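Local coordinates for protein Afp2 (Serratia entomophila, PDB 6RBN) that probably forms part of the contractile sheath around the inner tube of the anti-feeding prophage, a phage-tail-like injection system, at residues Val29-Ala33 against Ser70-Trp74. Sequence-based numbering, arbitrary orientation.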
loop_
_atom_site.group_PDB
_atom_site.type_symbol
_atom_site.label_atom_id
_atom_site.label_comp_id
_atom_site.label_asym_id
_atom_site.label_seq_id
_atom_site.Cartn_x
_atom_site.Cartn_y
_atom_site.Cartn_z
ATOM N N VAL C 29 -54.680 -64.872 14.866
ATOM C CA VAL C 29 -54.488 -65.865 13.820
ATOM C C VAL C 29 -54.378 -67.228 14.492
ATOM O O VAL C 29 -53.340 -67.571 15.058
ATOM C CB VAL C 29 -53.244 -65.561 12.966
ATOM C CG1 VAL C 29 -53.038 -66.636 11.915
ATOM C CG2 VAL C 29 -53.363 -64.201 12.316
ATOM N N PRO C 30 -55.440 -68.022 14.472
ATOM C CA PRO C 30 -55.502 -69.214 15.315
ATOM C C PRO C 30 -55.012 -70.473 14.612
ATOM O O PRO C 30 -54.904 -70.546 13.389
ATOM C CB PRO C 30 -56.999 -69.331 15.614
ATOM C CG PRO C 30 -57.614 -68.837 14.381
ATOM C CD PRO C 30 -56.742 -67.739 13.854
ATOM N N LEU C 31 -54.730 -71.478 15.433
ATOM C CA LEU C 31 -54.453 -72.836 14.985
ATOM C C LEU C 31 -55.552 -73.719 15.555
ATOM O O LEU C 31 -55.681 -73.841 16.779
ATOM C CB LEU C 31 -53.067 -73.294 15.441
ATOM C CG LEU C 31 -52.488 -74.644 15.010
ATOM C CD1 LEU C 31 -50.997 -74.542 14.888
ATOM C CD2 LEU C 31 -52.800 -75.724 16.021
ATOM N N PHE C 32 -56.340 -74.334 14.682
ATOM C CA PHE C 32 -57.390 -75.254 15.104
ATOM C C PHE C 32 -56.845 -76.674 15.054
ATOM O O PHE C 32 -56.608 -77.216 13.973
ATOM C CB PHE C 32 -58.623 -75.107 14.221
ATOM C CG PHE C 32 -59.361 -73.826 14.428
ATOM C CD1 PHE C 32 -60.277 -73.701 15.455
ATOM C CD2 PHE C 32 -59.132 -72.742 13.607
ATOM C CE1 PHE C 32 -60.959 -72.520 15.647
ATOM C CE2 PHE C 32 -59.814 -71.562 13.793
ATOM C CZ PHE C 32 -60.724 -71.450 14.817
ATOM N N ALA C 33 -56.646 -77.272 16.222
ATOM C CA ALA C 33 -56.120 -78.624 16.311
ATOM C C ALA C 33 -57.251 -79.633 16.184
ATOM O O ALA C 33 -58.275 -79.512 16.863
ATOM C CB ALA C 33 -55.378 -78.826 17.632
ATOM N N SER C 70 -66.069 -75.759 14.572
ATOM C CA SER C 70 -65.190 -74.715 15.078
ATOM C C SER C 70 -64.898 -73.678 14.006
ATOM O O SER C 70 -64.886 -72.474 14.281
ATOM C CB SER C 70 -63.895 -75.328 15.596
ATOM O OG SER C 70 -64.151 -76.184 16.690
ATOM N N LEU C 71 -64.665 -74.129 12.778
ATOM C CA LEU C 71 -64.353 -73.219 11.687
ATOM C C LEU C 71 -65.584 -72.518 11.141
ATOM O O LEU C 71 -65.492 -71.355 10.744
ATOM C CB LEU C 71 -63.640 -73.980 10.580
ATOM C CG LEU C 71 -62.217 -74.294 11.009
ATOM C CD1 LEU C 71 -61.604 -75.288 10.105
ATOM C CD2 LEU C 71 -61.458 -73.019 10.917
ATOM N N SER C 72 -66.731 -73.196 11.110
ATOM C CA SER C 72 -67.957 -72.543 10.668
ATOM C C SER C 72 -68.395 -71.458 11.642
ATOM O O SER C 72 -68.996 -70.465 11.228
ATOM C CB SER C 72 -69.068 -73.574 10.491
ATOM O OG SER C 72 -69.423 -74.145 11.734
ATOM N N LEU C 73 -68.087 -71.626 12.927
ATOM C CA LEU C 73 -68.331 -70.592 13.920
ATOM C C LEU C 73 -67.234 -69.536 13.908
ATOM O O LEU C 73 -67.465 -68.413 14.362
ATOM C CB LEU C 73 -68.465 -71.258 15.295
ATOM C CG LEU C 73 -69.119 -70.642 16.535
ATOM C CD1 LEU C 73 -68.202 -69.732 17.304
ATOM C CD2 LEU C 73 -70.388 -69.913 16.137
ATOM N N TRP C 74 -66.056 -69.871 13.376
ATOM C CA TRP C 74 -64.980 -68.896 13.220
ATOM C C TRP C 74 -65.284 -67.899 12.113
ATOM O O TRP C 74 -65.204 -66.684 12.320
ATOM C CB TRP C 74 -63.660 -69.611 12.926
ATOM C CG TRP C 74 -62.543 -68.678 12.572
ATOM C CD1 TRP C 74 -62.060 -68.417 11.325
ATOM C CD2 TRP C 74 -61.770 -67.881 13.471
ATOM N NE1 TRP C 74 -61.041 -67.506 11.391
ATOM C CE2 TRP C 74 -60.841 -67.162 12.698
ATOM C CE3 TRP C 74 -61.774 -67.706 14.855
ATOM C CZ2 TRP C 74 -59.931 -66.281 13.262
ATOM C CZ3 TRP C 74 -60.863 -66.845 15.410
ATOM C CH2 TRP C 74 -59.957 -66.138 14.619
#
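Pro30 and Phe32 both meet the indole of Trp74 on the same face, but in different ways. Pro30 sets its CG and CD over the six-membered ring of Trp74 in a CH-pi contact: its CG stands 3.7 Å from the centroid of that Trp74 ring and 19° off the normal, so the approach is nearly vertical. Phe32 instead presents its edge in an offset T-shaped pair. Its ring and the five-membered ring of Trp74 have planes at 73° and centroids 5.5 Å apart, with Phe32 CZ reaching 3.9 Å from Trp74 CE3. The indole reaches out from the helix toward the strand because chi1 of Trp74 (172°) sets CG opposite the backbone N. In the mixed sheet of this chain, strand 30-34 runs between parallel neighbours 82-86 and 102-105. Helices 66-75 and 90-97 cover its opposite faces in an alpha/beta layering: Pro30 and Phe32 face the first, Leu31 the second, and segments 30-33 and 70-74 run roughly antiparallel. Leu71 covers one face of the Phe32 ring, its CD2 3.6 Å from Phe32 CD2. Obliquely to that ring, Ser70 offers its CB at 4.0 Å from Phe32 CD1, while its OG hydrogen-bonds to Ala66 O within the helix.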